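Local coordinates for uncharacterized protein aq_328 (Aquifex aeolicus, PDB 1R4V), which is of unknown function but adopts an ancestral histone fold and may take part in protein heterodimerization, at residues D41-T45 / E152-S156; I49-L53 / L109-I113; K57-G61 / Y112-I116. All coordinates share one frame; numbering follows the deposited sequence.

Overall arrangement
Contact 1 joins two loops, 41-45 and 152-156, whereas contacts 2 and 3 both set helix 46-62 against helix 106-113, contact 3 going on into the turn after it. Along the chain, contacts 2 and 3 fall wholly within the span bracketed by the segments of contact 1. The centres of contacts 2 and 3 lie about 8 Å apart and the two share Tyr112 and Ile113; contact 1 is centred about 16 Å from contact 2 and about 22 Å from contact 3. Packing of Leu44 on Ile49 and Leu52 connects contacts 1 and 2. The series thus samples a paired-loop end and a helical core of one chain, consistent with two histone-fold repeats folded together.

Contact 1 of 3, residues D41-T45 / E152-S156; sequences DIDLT and ERKPS
Asp43 N donates to Arg153 O over 2.9 Å, with an N-H...O angle of 174°, and this nearly straight bond sets the register of the two loops. Two CA-H...O contacts flank it: Ile42 CA lies 3.5 Å from Arg153 O, and Lys154 CA is the same distance from Asp43 O. A water donates to both Asp43 O and Pro155 O, adding a bridge.

The side chains of Asp43 and Lys154 run side by side in the same direction, Asp43 OD2 lying 3.6 Å from Lys154 CD; Asp43 OD2 stays 4.7 Å from Lys154 NZ, so the carboxylate rests against the lysine's methylenes, not its ammonium. At the other end, Arg153, extended from CG to NE, lays its guanidinium over the backbone of Asp41. Arg153 NH1 reaches Asp41 OD2 at 3.5 Å, a salt bridge whose hydrogen bond is weak, met in the guanidinium plane although the two planes differ by 52°.

Ile42 faces inward onto helices 131-149 and 29-40, while Pro155 packs on Ile146 and Met160. The parallel loop pair, reminiscent of loop pairing in histone-fold dimers, therefore bridges the turn between helices 29-40 and 46-62 and the one between 131-149 and 157-168.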
ATOM      1  N   ASP A  41      -5.443  -7.337 -14.740  1.00 33.04           N
ATOM      2  CA  ASP A  41      -4.840  -8.464 -15.459  1.00 32.54           C
ATOM      3  C   ASP A  41      -3.670  -9.097 -14.704  1.00 30.30           C
ATOM      4  O   ASP A  41      -2.670  -9.486 -15.315  1.00 30.68           O
ATOM      5  CB  ASP A  41      -4.389  -8.067 -16.878  1.00 34.43           C
ATOM      6  CG  ASP A  41      -5.554  -7.663 -17.787  1.00 44.96           C
ATOM      7  OD1 ASP A  41      -5.460  -6.587 -18.426  1.00 52.65           O
ATOM      8  OD2 ASP A  41      -6.603  -8.348 -17.924  1.00 55.59           O
ATOM      9  N   ILE A  42      -3.787  -9.185 -13.383  1.00 26.60           N
ATOM     10  CA  ILE A  42      -2.760  -9.789 -12.556  1.00 25.76           C
ATOM     11  C   ILE A  42      -3.429 -10.893 -11.754  1.00 24.19           C
ATOM     12  O   ILE A  42      -4.358 -10.644 -10.990  1.00 23.58           O
ATOM     13  CB  ILE A  42      -2.110  -8.794 -11.585  1.00 23.88           C
ATOM     14  CG1 ILE A  42      -1.334  -7.701 -12.325  1.00 26.05           C
ATOM     15  CG2 ILE A  42      -1.223  -9.570 -10.609  1.00 22.66           C
ATOM     16  CD1 ILE A  42      -1.099  -6.456 -11.500  1.00 24.70           C
ATOM     17  N   ASP A  43      -2.931 -12.105 -11.927  1.00 23.11           N
ATOM     18  CA  ASP A  43      -3.435 -13.267 -11.241  1.00 24.54           C
ATOM     19  C   ASP A  43      -2.599 -13.500  -9.980  1.00 23.99           C
ATOM     20  O   ASP A  43      -1.469 -13.962 -10.040  1.00 21.28           O
ATOM     21  CB  ASP A  43      -3.381 -14.442 -12.217  1.00 27.21           C
ATOM     22  CG  ASP A  43      -3.917 -15.747 -11.636  1.00 35.78           C
ATOM     23  OD1 ASP A  43      -4.396 -15.766 -10.478  1.00 45.99           O
ATOM     24  OD2 ASP A  43      -3.892 -16.835 -12.276  1.00 46.88           O
ATOM     25  N   LEU A  44      -3.168 -13.189  -8.817  1.00 24.84           N
ATOM     26  CA  LEU A  44      -2.526 -13.400  -7.521  1.00 25.86           C
ATOM     27  C   LEU A  44      -2.929 -14.730  -6.881  1.00 27.21           C
ATOM     28  O   LEU A  44      -3.996 -15.255  -7.175  1.00 29.63           O
ATOM     29  CB  LEU A  44      -2.954 -12.279  -6.563  1.00 25.79           C
ATOM     30  CG  LEU A  44      -2.713 -10.819  -6.916  1.00 29.15           C
ATOM     31  CD1 LEU A  44      -3.452  -9.890  -5.939  1.00 30.63           C
ATOM     32  CD2 LEU A  44      -1.221 -10.547  -6.921  1.00 29.98           C
ATOM     33  N   THR A  45      -2.070 -15.248  -6.005  1.00 27.80           N
ATOM     34  CA  THR A  45      -2.333 -16.371  -5.113  1.00 28.26           C
ATOM     35  C   THR A  45      -2.183 -15.877  -3.685  1.00 28.40           C
ATOM     36  O   THR A  45      -1.668 -14.770  -3.476  1.00 26.97           O
ATOM     37  CB  THR A  45      -1.323 -17.499  -5.307  1.00 28.50           C
ATOM     38  OG1 THR A  45       0.009 -17.052  -4.999  1.00 30.19           O
ATOM     39  CG2 THR A  45      -1.236 -17.920  -6.764  1.00 32.78           C
ATOM     40  N   GLU A 152       5.047 -11.700 -16.276  1.00 23.25           N
ATOM     41  CA  GLU A 152       4.191 -12.828 -15.947  1.00 26.14           C
ATOM     42  C   GLU A 152       2.797 -12.307 -15.553  1.00 25.25           C
ATOM     43  O   GLU A 152       2.689 -11.506 -14.631  1.00 25.68           O
ATOM     44  CB  GLU A 152       4.808 -13.583 -14.763  1.00 27.34           C
ATOM     45  CG  GLU A 152       6.130 -14.276 -15.069  1.00 31.35           C
ATOM     46  CD  GLU A 152       7.026 -14.589 -13.870  1.00 33.86           C
ATOM     47  OE1 GLU A 152       6.588 -14.522 -12.700  1.00 31.31           O
ATOM     48  OE2 GLU A 152       8.225 -14.901 -14.117  1.00 45.16           O
ATOM     49  N   ARG A 153       1.736 -12.721 -16.237  1.00 25.24           N
ATOM     50  CA  ARG A 153       0.376 -12.417 -15.795  1.00 26.77           C
ATOM     51  C   ARG A 153       0.107 -12.980 -14.393  1.00 25.00           C
ATOM     52  O   ARG A 153      -0.633 -12.373 -13.609  1.00 24.78           O
ATOM     53  CB  ARG A 153      -0.628 -13.010 -16.782  1.00 27.77           C
ATOM     54  CG  ARG A 153      -2.069 -12.786 -16.394  1.00 31.48           C
ATOM     55  CD  ARG A 153      -3.091 -13.499 -17.258  1.00 37.12           C
ATOM     56  NE  ARG A 153      -4.387 -13.482 -16.571  1.00 42.05           N
ATOM     57  CZ  ARG A 153      -5.250 -12.467 -16.585  1.00 46.99           C
ATOM     58  NH1 ARG A 153      -4.995 -11.343 -17.260  1.00 48.53           N
ATOM     59  NH2 ARG A 153      -6.390 -12.582 -15.907  1.00 48.57           N
ATOM     60  N   LYS A 154       0.688 -14.143 -14.095  1.00 24.07           N
ATOM     61  CA  LYS A 154       0.623 -14.778 -12.785  1.00 24.21           C
ATOM     62  C   LYS A 154       2.023 -14.736 -12.172  1.00 22.61           C
ATOM     63  O   LYS A 154       2.797 -15.658 -12.373  1.00 21.02           O
ATOM     64  CB  LYS A 154       0.125 -16.228 -12.915  1.00 25.10           C
ATOM     65  CG  LYS A 154      -0.043 -16.910 -11.559  1.00 25.86           C
ATOM     66  CD  LYS A 154      -0.651 -18.299 -11.689  1.00 28.94           C
ATOM     67  CE  LYS A 154      -0.595 -19.013 -10.346  1.00 32.92           C
ATOM     68  NZ  LYS A 154      -1.356 -20.307 -10.397  1.00 39.51           N
ATOM     69  N   PRO A 155       2.381 -13.683 -11.445  1.00 21.67           N
ATOM     70  CA  PRO A 155       3.739 -13.585 -10.933  1.00 22.72           C
ATOM     71  C   PRO A 155       4.151 -14.719  -9.992  1.00 21.87           C
ATOM     72  O   PRO A 155       3.377 -15.167  -9.157  1.00 19.69           O
ATOM     73  CB  PRO A 155       3.785 -12.231 -10.220  1.00 23.60           C
ATOM     74  CG  PRO A 155       2.446 -11.607 -10.373  1.00 26.34           C
ATOM     75  CD  PRO A 155       1.562 -12.500 -11.133  1.00 22.59           C
ATOM     76  N   SER A 156       5.380 -15.175 -10.159  1.00 21.30           N
ATOM     77  CA  SER A 156       5.985 -16.128  -9.244  1.00 22.17           C
ATOM     78  C   SER A 156       6.404 -15.456  -7.946  1.00 21.80           C
ATOM     79  O   SER A 156       6.428 -14.236  -7.854  1.00 21.63           O
ATOM     80  CB  SER A 156       7.217 -16.723  -9.922  1.00 23.97           C
ATOM     81  OG  SER A 156       8.224 -15.735 -10.151  1.00 20.35           O
TER
HETATM   82  O   HOH W   1       0.730 -14.706  -8.350  1.00 24.23           O

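Contact 2 of 3, residues I49-L53 / L109-I113; sequences IELLL and LLEYI
Tyr112 and Glu50 meet at about a right angle, the tyrosine hydroxyl donating to Glu50 OE2. At 2.4 Å between Tyr112 OH and Glu50 OE2 the bond is very short, and its exact length is doubtful. The carboxylate is turned 67° from the ring plane. Its other oxygen, Glu50 OE1, lies in the plane of the ring at the edge, 3.9 Å from Tyr112 CE2, and has too poor an angle for a bond to the hydroxyl. A bend at chi2 (-73°) brings the glutamate end over to the tyrosine, whose CG stands anti to its backbone N, sending the ring across toward helix 46-62.

Leu53 carries the apolar part of the contact, next to this polar pair. Its CD1 branch approaches the ring obliquely, Leu53 CD1 lying 3.8 Å from Tyr112 CD2 and also 4.0 Å from Leu109 CD2. The root of the same side chain does separate work: Leu53 CB lies 3.9 Å from Ile113 CG2. One leucine thus touches Leu109 and, one turn on, the neighbours Tyr112 and Ile113, with the hydrogen bond between the two partly exposed residues.

Phe29 adds an edge-to-face partner for Tyr112 and also touches Leu53, while Met135 of helix 131-149 covers Leu53 and Leu109. The axes of the two short segments pass 11.7 Å apart at a signed crossing angle of -81°, a spacing bridged by long side chains. Such a near-perpendicular crossing of a short helix over a long one, with an aliphatic centre, is consistent with the helical core of the histone fold.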
ATOM      1  N   ILE A  49      -0.103 -12.580  -2.694  1.00 22.76           N
ATOM      2  CA  ILE A  49      -0.801 -11.530  -1.947  1.00 23.72           C
ATOM      3  C   ILE A  49      -0.045 -11.202  -0.670  1.00 23.35           C
ATOM      4  O   ILE A  49       0.102 -10.025  -0.346  1.00 22.36           O
ATOM      5  CB  ILE A  49      -2.260 -11.895  -1.616  1.00 23.41           C
ATOM      6  CG1 ILE A  49      -3.105 -11.917  -2.881  1.00 24.01           C
ATOM      7  CG2 ILE A  49      -2.873 -10.913  -0.583  1.00 23.36           C
ATOM      8  CD1 ILE A  49      -4.422 -12.697  -2.741  1.00 26.54           C
ATOM      9  N   GLU A  50       0.435 -12.207   0.057  1.00 22.23           N
ATOM     10  CA  GLU A  50       1.220 -11.952   1.259  1.00 24.65           C
ATOM     11  C   GLU A  50       2.485 -11.131   0.964  1.00 23.56           C
ATOM     12  O   GLU A  50       2.828 -10.203   1.714  1.00 20.18           O
ATOM     13  CB  GLU A  50       1.618 -13.264   1.943  1.00 26.40           C
ATOM     14  CG  GLU A  50       0.460 -13.962   2.622  1.00 36.96           C
ATOM     15  CD  GLU A  50       0.018 -13.270   3.903  1.00 45.64           C
ATOM     16  OE1 GLU A  50       0.842 -12.615   4.583  1.00 50.27           O
ATOM     17  OE2 GLU A  50      -1.175 -13.403   4.240  1.00 51.87           O
ATOM     18  N   LEU A  51       3.180 -11.491  -0.113  1.00 21.45           N
ATOM     19  CA  LEU A  51       4.382 -10.766  -0.512  1.00 22.27           C
ATOM     20  C   LEU A  51       4.051  -9.327  -0.892  1.00 20.19           C
ATOM     21  O   LEU A  51       4.768  -8.398  -0.497  1.00 19.17           O
ATOM     22  CB  LEU A  51       5.100 -11.506  -1.655  1.00 23.64           C
ATOM     23  CG  LEU A  51       5.754 -12.838  -1.247  1.00 25.26           C
ATOM     24  CD1 LEU A  51       6.199 -13.617  -2.477  1.00 26.69           C
ATOM     25  CD2 LEU A  51       6.946 -12.609  -0.363  1.00 27.88           C
ATOM     26  N   LEU A  52       2.966  -9.151  -1.636  1.00 19.57           N
ATOM     27  CA  LEU A  52       2.484  -7.841  -2.062  1.00 21.03           C
ATOM     28  C   LEU A  52       2.171  -6.974  -0.841  1.00 20.35           C
ATOM     29  O   LEU A  52       2.626  -5.832  -0.738  1.00 19.66           O
ATOM     30  CB  LEU A  52       1.249  -7.996  -2.943  1.00 20.06           C
ATOM     31  CG  LEU A  52       0.431  -6.738  -3.272  1.00 22.74           C
ATOM     32  CD1 LEU A  52       1.298  -5.717  -4.049  1.00 25.10           C
ATOM     33  CD2 LEU A  52      -0.767  -7.148  -4.060  1.00 25.42           C
ATOM     34  N   LEU A  53       1.402  -7.518   0.091  1.00 19.58           N
ATOM     35  CA  LEU A  53       1.045  -6.790   1.313  1.00 21.27           C
ATOM     36  C   LEU A  53       2.232  -6.476   2.219  1.00 20.94           C
ATOM     37  O   LEU A  53       2.249  -5.418   2.864  1.00 20.19           O
ATOM     38  CB  LEU A  53      -0.029  -7.554   2.094  1.00 20.43           C
ATOM     39  CG  LEU A  53      -1.364  -7.767   1.400  1.00 22.92           C
ATOM     40  CD1 LEU A  53      -2.279  -8.575   2.347  1.00 27.72           C
ATOM     41  CD2 LEU A  53      -1.999  -6.468   1.000  1.00 27.11           C
ATOM     42  N   LEU A 109      -7.786  -5.125   4.318  1.00 23.02           N
ATOM     43  CA  LEU A 109      -6.364  -5.381   4.136  1.00 24.13           C
ATOM     44  C   LEU A 109      -5.543  -4.495   5.084  1.00 24.83           C
ATOM     45  O   LEU A 109      -4.487  -4.891   5.595  1.00 24.67           O
ATOM     46  CB  LEU A 109      -5.978  -5.143   2.681  1.00 23.88           C
ATOM     47  CG  LEU A 109      -6.608  -6.103   1.665  1.00 25.87           C
ATOM     48  CD1 LEU A 109      -6.321  -5.536   0.283  1.00 26.57           C
ATOM     49  CD2 LEU A 109      -6.082  -7.507   1.869  1.00 24.57           C
ATOM     50  N   LEU A 110      -6.046  -3.296   5.338  1.00 24.85           N
ATOM     51  CA  LEU A 110      -5.403  -2.371   6.272  1.00 26.17           C
ATOM     52  C   LEU A 110      -5.326  -3.007   7.663  1.00 26.43           C
ATOM     53  O   LEU A 110      -4.277  -3.001   8.297  1.00 25.79           O
ATOM     54  CB  LEU A 110      -6.177  -1.054   6.345  1.00 26.51           C
ATOM     55  CG  LEU A 110      -5.390   0.252   6.492  1.00 31.08           C
ATOM     56  CD1 LEU A 110      -6.268   1.226   7.219  1.00 28.94           C
ATOM     57  CD2 LEU A 110      -3.994   0.146   7.140  1.00 31.14           C
ATOM     58  N   GLU A 111      -6.433  -3.563   8.138  1.00 28.71           N
ATOM     59  CA  GLU A 111      -6.448  -4.247   9.432  1.00 30.38           C
ATOM     60  C   GLU A 111      -5.546  -5.471   9.428  1.00 28.26           C
ATOM     61  O   GLU A 111      -4.837  -5.742  10.391  1.00 28.05           O
ATOM     62  CB  GLU A 111      -7.858  -4.646   9.867  1.00 30.85           C
ATOM     63  CG  GLU A 111      -7.955  -4.810  11.377  1.00 36.76           C
ATOM     64  CD  GLU A 111      -9.378  -5.020  11.885  1.00 40.69           C
ATOM     65  OE1 GLU A 111      -9.676  -4.598  13.040  1.00 50.56           O
ATOM     66  OE2 GLU A 111     -10.201  -5.607  11.134  1.00 52.70           O
ATOM     67  N   TYR A 112      -5.574  -6.212   8.330  1.00 28.08           N
ATOM     68  CA  TYR A 112      -4.722  -7.375   8.178  1.00 26.31           C
ATOM     69  C   TYR A 112      -3.234  -7.076   8.311  1.00 26.01           C
ATOM     70  O   TYR A 112      -2.540  -7.814   8.997  1.00 24.15           O
ATOM     71  CB  TYR A 112      -4.964  -8.022   6.827  1.00 28.57           C
ATOM     72  CG  TYR A 112      -4.148  -9.274   6.666  1.00 29.87           C
ATOM     73  CD1 TYR A 112      -4.608 -10.453   7.218  1.00 32.76           C
ATOM     74  CD2 TYR A 112      -2.927  -9.274   5.985  1.00 31.77           C
ATOM     75  CE1 TYR A 112      -3.905 -11.612   7.091  1.00 35.13           C
ATOM     76  CE2 TYR A 112      -2.196 -10.455   5.840  1.00 32.77           C
ATOM     77  CZ  TYR A 112      -2.708 -11.615   6.403  1.00 31.49           C
ATOM     78  OH  TYR A 112      -2.092 -12.839   6.343  1.00 34.58           O
ATOM     79  N   ILE A 113      -2.725  -6.017   7.678  1.00 25.76           N
ATOM     80  CA  ILE A 113      -1.286  -5.760   7.772  1.00 24.50           C
ATOM     81  C   ILE A 113      -0.809  -5.299   9.150  1.00 24.57           C
ATOM     82  O   ILE A 113       0.393  -5.363   9.432  1.00 26.09           O
ATOM     83  CB  ILE A 113      -0.775  -4.837   6.656  1.00 23.70           C
ATOM     84  CG1 ILE A 113      -1.436  -3.456   6.691  1.00 21.71           C
ATOM     85  CG2 ILE A 113      -0.955  -5.552   5.317  1.00 27.94           C
ATOM     86  CD1 ILE A 113      -0.693  -2.362   5.948  1.00 25.16           C
TER

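Contact 3 of 3, residues K57-G61 / Y112-I116; sequences KAAFG and YIAFI
Phe60 and Phe115 make the dense part of this contact, stacking face to face with centroids 4.2 Å apart and planes inclined by 20°. The overlap is offset (parallel-displaced): Phe115 CE1 sits over the rim of the Phe60 ring, and Phe60 CG over the rim of the Phe115 ring. The tightest approach between the two rings is 3.6 Å, from Phe60 CD2 to Phe115 CZ, and Phe60 CB adds an off-centre CH-pi contact. Although the rings are nearly parallel, the side chains arrive at about a right angle. Phe115 CG lies anti to its backbone N (chi1 177°), carrying the ring onto helix 46-62, where Phe115 CE2 comes within 3.6 Å of Gly61 N and Gly61 CA meets the ring edge. That N-H is already used in the helical bond to Lys57 O.

From helix 131-149, Tyr131 meets the Phe60 ring edge-to-face, and Ile134 and Leu138 also touch Phe60. In the histone-fold architecture of this chain, Phe115 thus extends the hydrophobic core beyond helix 106-113, the backbone swinging through a positive phi at Ala114.

The opposite character appears at Lys57. Its extended chain runs out alongside the turn, with a loose apolar touch from Lys57 CB to Ile113 CD1 at 4.2 Å. Lys57 NZ then donates to Ile113 O over 3.0 Å, almost along the C=O direction (171°); the positive charge probably suits a carbonyl at a helix C-terminus. A water accepts from Lys57 NZ at 2.8 Å and donates to Ala114 O at 3.3 Å, on the side where Ala114 is exposed.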
ATOM      1  N   LYS A  57       3.202  -2.672   3.166  1.00 18.74           N
ATOM      2  CA  LYS A  57       3.430  -2.311   4.552  1.00 17.99           C
ATOM      3  C   LYS A  57       4.804  -1.693   4.736  1.00 18.13           C
ATOM      4  O   LYS A  57       4.932  -0.709   5.476  1.00 19.60           O
ATOM      5  CB  LYS A  57       3.290  -3.557   5.427  1.00 18.55           C
ATOM      6  CG  LYS A  57       3.527  -3.399   6.932  1.00 20.84           C
ATOM      7  CD  LYS A  57       3.411  -4.788   7.623  1.00 24.75           C
ATOM      8  CE  LYS A  57       3.588  -4.657   9.131  1.00 27.84           C
ATOM      9  NZ  LYS A  57       3.295  -5.914   9.890  1.00 31.88           N
ATOM     10  N   ALA A  58       5.830  -2.282   4.130  1.00 17.64           N
ATOM     11  CA  ALA A  58       7.188  -1.692   4.132  1.00 16.71           C
ATOM     12  C   ALA A  58       7.257  -0.258   3.570  1.00 18.11           C
ATOM     13  O   ALA A  58       7.801   0.655   4.189  1.00 16.89           O
ATOM     14  CB  ALA A  58       8.159  -2.605   3.407  1.00 17.43           C
ATOM     15  N   ALA A  59       6.674  -0.071   2.394  1.00 17.35           N
ATOM     16  CA  ALA A  59       6.598   1.199   1.713  1.00 18.03           C
ATOM     17  C   ALA A  59       5.855   2.234   2.562  1.00 18.18           C
ATOM     18  O   ALA A  59       6.310   3.381   2.673  1.00 17.72           O
ATOM     19  CB  ALA A  59       5.929   1.043   0.365  1.00 18.08           C
ATOM     20  N   PHE A  60       4.759   1.821   3.194  1.00 18.98           N
ATOM     21  CA  PHE A  60       3.946   2.673   4.062  1.00 19.34           C
ATOM     22  C   PHE A  60       4.823   3.190   5.196  1.00 18.33           C
ATOM     23  O   PHE A  60       4.796   4.380   5.517  1.00 18.66           O
ATOM     24  CB  PHE A  60       2.733   1.889   4.616  1.00 21.15           C
ATOM     25  CG  PHE A  60       1.534   2.726   4.971  1.00 23.51           C
ATOM     26  CD1 PHE A  60       0.270   2.152   4.898  1.00 25.56           C
ATOM     27  CD2 PHE A  60       1.624   4.050   5.367  1.00 25.49           C
ATOM     28  CE1 PHE A  60      -0.857   2.877   5.219  1.00 30.91           C
ATOM     29  CE2 PHE A  60       0.497   4.779   5.693  1.00 25.88           C
ATOM     30  CZ  PHE A  60      -0.742   4.198   5.618  1.00 28.35           C
ATOM     31  N   GLY A  61       5.617   2.312   5.809  1.00 17.25           N
ATOM     32  CA  GLY A  61       6.540   2.707   6.866  1.00 18.54           C
ATOM     33  C   GLY A  61       7.554   3.738   6.383  1.00 20.27           C
ATOM     34  O   GLY A  61       7.881   4.674   7.111  1.00 20.62           O
ATOM     35  N   TYR A 112      -5.574  -6.212   8.330  1.00 28.08           N
ATOM     36  CA  TYR A 112      -4.722  -7.375   8.178  1.00 26.31           C
ATOM     37  C   TYR A 112      -3.234  -7.076   8.311  1.00 26.01           C
ATOM     38  O   TYR A 112      -2.540  -7.814   8.997  1.00 24.15           O
ATOM     39  CB  TYR A 112      -4.964  -8.022   6.827  1.00 28.57           C
ATOM     40  CG  TYR A 112      -4.148  -9.274   6.666  1.00 29.87           C
ATOM     41  CD1 TYR A 112      -4.608 -10.453   7.218  1.00 32.76           C
ATOM     42  CD2 TYR A 112      -2.927  -9.274   5.985  1.00 31.77           C
ATOM     43  CE1 TYR A 112      -3.905 -11.612   7.091  1.00 35.13           C
ATOM     44  CE2 TYR A 112      -2.196 -10.455   5.840  1.00 32.77           C
ATOM     45  CZ  TYR A 112      -2.708 -11.615   6.403  1.00 31.49           C
ATOM     46  OH  TYR A 112      -2.092 -12.839   6.343  1.00 34.58           O
ATOM     47  N   ILE A 113      -2.725  -6.017   7.678  1.00 25.76           N
ATOM     48  CA  ILE A 113      -1.286  -5.760   7.772  1.00 24.50           C
ATOM     49  C   ILE A 113      -0.809  -5.299   9.150  1.00 24.57           C
ATOM     50  O   ILE A 113       0.393  -5.363   9.432  1.00 26.09           O
ATOM     51  CB  ILE A 113      -0.775  -4.837   6.656  1.00 23.70           C
ATOM     52  CG1 ILE A 113      -1.436  -3.456   6.691  1.00 21.71           C
ATOM     53  CG2 ILE A 113      -0.955  -5.552   5.317  1.00 27.94           C
ATOM     54  CD1 ILE A 113      -0.693  -2.362   5.948  1.00 25.16           C
ATOM     55  N   ALA A 114      -1.728  -4.859  10.010  1.00 25.72           N
ATOM     56  CA  ALA A 114      -1.423  -4.470  11.383  1.00 25.61           C
ATOM     57  C   ALA A 114      -0.266  -3.462  11.375  1.00 25.03           C
ATOM     58  O   ALA A 114       0.782  -3.673  11.993  1.00 24.50           O
ATOM     59  CB  ALA A 114      -1.097  -5.681  12.235  1.00 25.54           C
ATOM     60  N   PHE A 115      -0.488  -2.366  10.659  1.00 25.26           N
ATOM     61  CA  PHE A 115       0.547  -1.373  10.416  1.00 25.76           C
ATOM     62  C   PHE A 115       0.879  -0.573  11.676  1.00 25.83           C
ATOM     63  O   PHE A 115      -0.017  -0.122  12.376  1.00 26.43           O
ATOM     64  CB  PHE A 115       0.095  -0.428   9.296  1.00 25.98           C
ATOM     65  CG  PHE A 115       1.060   0.677   9.018  1.00 23.39           C
ATOM     66  CD1 PHE A 115       0.712   2.000   9.235  1.00 26.89           C
ATOM     67  CD2 PHE A 115       2.331   0.391   8.553  1.00 25.31           C
ATOM     68  CE1 PHE A 115       1.619   3.018   8.980  1.00 27.38           C
ATOM     69  CE2 PHE A 115       3.242   1.406   8.289  1.00 23.85           C
ATOM     70  CZ  PHE A 115       2.882   2.725   8.519  1.00 23.50           C
ATOM     71  N   ILE A 116       2.169  -0.422  11.958  1.00 25.55           N
ATOM     72  CA  ILE A 116       2.686   0.383  13.067  1.00 27.01           C
ATOM     73  C   ILE A 116       3.729   1.303  12.452  1.00 25.74           C
ATOM     74  O   ILE A 116       4.795   0.850  12.034  1.00 25.19           O
ATOM     75  CB  ILE A 116       3.320  -0.517  14.134  1.00 27.63           C
ATOM     76  CG1 ILE A 116       2.253  -1.464  14.705  1.00 30.56           C
ATOM     77  CG2 ILE A 116       3.970   0.315  15.253  1.00 28.28           C
ATOM     78  CD1 ILE A 116       2.816  -2.663  15.423  1.00 30.75           C
TER
HETATM   79  O   HOH W   2       3.424  -5.464  12.610  1.00 52.24           O